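Flavin reductase (Uncultured bacterium, PDB 5CHO) supplies reduced flavin to the halogenase of a bacterial two-component tryptophan halogenase system, acting as its flavin reductase component. Local coordinates at the interface of chains A and B. Sequence-based numbering; all coordinates share one arbitrary frame. Chains: chain A/B, Flavin reductase.

The interface of chains A and B. Residues chain A 39, 42-43, 182-183, 187; chain B 172, 175, 191.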
# COMPACT_ATOMS: atom_id res chain seq x y z
N GLY A 39 -11.49 0.38 -10.92
CA GLY A 39 -10.98 -0.67 -11.78
C GLY A 39 -9.51 -0.46 -12.08
O GLY A 39 -8.74 -1.42 -12.10
N SER A 42 -7.36 -1.08 -9.15
CA SER A 42 -7.32 -2.51 -8.85
C SER A 42 -6.18 -3.23 -9.55
O SER A 42 -5.87 -4.37 -9.22
CB SER A 42 -8.65 -3.17 -9.24
OG SER A 42 -8.73 -3.39 -10.63
N SER A 43 -5.56 -2.56 -10.52
CA SER A 43 -4.43 -3.13 -11.24
C SER A 43 -3.22 -3.32 -10.32
O SER A 43 -2.35 -4.14 -10.60
CB SER A 43 -4.06 -2.26 -12.43
OG SER A 43 -3.48 -1.03 -12.01
N HIS A 182 -6.52 -8.42 -6.05
CA HIS A 182 -6.12 -7.86 -7.34
C HIS A 182 -7.22 -7.97 -8.39
O HIS A 182 -7.91 -8.99 -8.47
CB HIS A 182 -4.86 -8.57 -7.84
CG HIS A 182 -4.38 -8.06 -9.16
ND1 HIS A 182 -4.48 -8.78 -10.32
CD2 HIS A 182 -3.78 -6.89 -9.49
CE1 HIS A 182 -3.98 -8.08 -11.32
NE2 HIS A 182 -3.54 -6.93 -10.84
N SER A 183 -7.37 -6.92 -9.18
CA SER A 183 -8.40 -6.85 -10.21
C SER A 183 -9.77 -7.11 -9.61
O SER A 183 -10.65 -7.70 -10.24
CB SER A 183 -8.11 -7.86 -11.34
OG SER A 183 -7.27 -7.28 -12.32
N ARG A 187 -7.23 -13.59 -4.28
CA ARG A 187 -6.32 -14.58 -4.84
C ARG A 187 -5.46 -15.16 -3.74
O ARG A 187 -5.27 -14.54 -2.69
CB ARG A 187 -5.43 -13.99 -5.93
CG ARG A 187 -6.21 -13.38 -7.07
CD ARG A 187 -6.84 -14.46 -7.94
NE ARG A 187 -7.69 -13.88 -8.97
CZ ARG A 187 -7.31 -13.54 -10.19
NH1 ARG A 187 -6.09 -13.81 -10.64
NH2 ARG A 187 -8.19 -12.97 -11.00
N ARG B 172 -5.87 2.21 -17.68
CA ARG B 172 -5.60 0.80 -17.49
C ARG B 172 -5.38 0.13 -18.84
O ARG B 172 -6.11 0.38 -19.80
CB ARG B 172 -6.76 0.12 -16.77
CG ARG B 172 -6.40 -1.28 -16.34
CD ARG B 172 -7.44 -1.89 -15.45
NE ARG B 172 -6.90 -3.12 -14.87
CZ ARG B 172 -7.59 -3.97 -14.12
NH1 ARG B 172 -8.87 -3.75 -13.86
NH2 ARG B 172 -6.98 -5.05 -13.64
N ARG B 175 -5.00 -6.56 -19.16
CA ARG B 175 -4.71 -7.34 -17.97
C ARG B 175 -3.83 -8.50 -18.38
O ARG B 175 -4.16 -9.25 -19.31
CB ARG B 175 -6.00 -7.84 -17.32
CG ARG B 175 -6.81 -6.72 -16.71
CD ARG B 175 -8.17 -7.21 -16.29
NE ARG B 175 -8.10 -8.35 -15.38
CZ ARG B 175 -9.16 -9.03 -14.95
NH1 ARG B 175 -10.37 -8.68 -15.34
NH2 ARG B 175 -9.00 -10.05 -14.12
N ASP B 191 -3.05 -13.41 -14.13
CA ASP B 191 -4.28 -12.67 -14.37
C ASP B 191 -4.54 -12.65 -15.86
O ASP B 191 -3.61 -12.61 -16.66
CB ASP B 191 -4.19 -11.24 -13.81
CG ASP B 191 -5.54 -10.53 -13.82
OD1 ASP B 191 -6.57 -11.20 -13.60
OD2 ASP B 191 -5.58 -9.30 -14.05
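The end of helix 34-41 of chain A, the loop after it and the turn between strands 178-182 and 185-189 meet the end of strand 169-172 of chain B, the loop beyond it and the C-terminal tail. A:Ser183 is the hub. Its hydroxyl OG accepts a hydrogen bond from NH2 of B:Arg172 at 2.6 Å, nearly in the guanidinium plane. The same OG donates to the carboxylate oxygen OD2 of B:Asp191 at 3.2 Å, from above the carboxylate plane. B:Arg172 gets there by an extended chain, with CG anti to the backbone N (chi1 -170°). Its NH1 lies 2.9 Å from the carbonyl O of A:Gly39, but the N-H points away and no bond forms. That carbonyl accepts from OG of A:Ser42 instead. CD of B:Arg175 lies over one face of the B:Arg172 guanidinium, toward its rim.

B:Asp191 is fixed within its own chain. B:Arg175 grips it side-on, with NE to OD2 at 3.0 Å and NH2 to the syn lone pair of OD1 at 2.7 Å. NE and the serine hydroxyl reach OD2 from opposite faces. NH2 of A:Arg187 adds a longer salt bridge to OD1 at 3.5 Å, its guanidinium turned 59° from the carboxylate. The ring of A:His182 stands steeply to that carboxylate, CE1 being 3.4 Å from OD2. An alanine in place of B:Asp191 would probably leave A:Arg187 and B:Arg175 without their shared counter-charge and the A:Ser183 hydroxyl without its acceptor.

The patch is part of a two-fold symmetric interface between the two chains of the deposited assembly, which may be the dimer in solution, though the structure alone does not show it. Here the C-terminal tail of one chain reaches the last strand pair of the other.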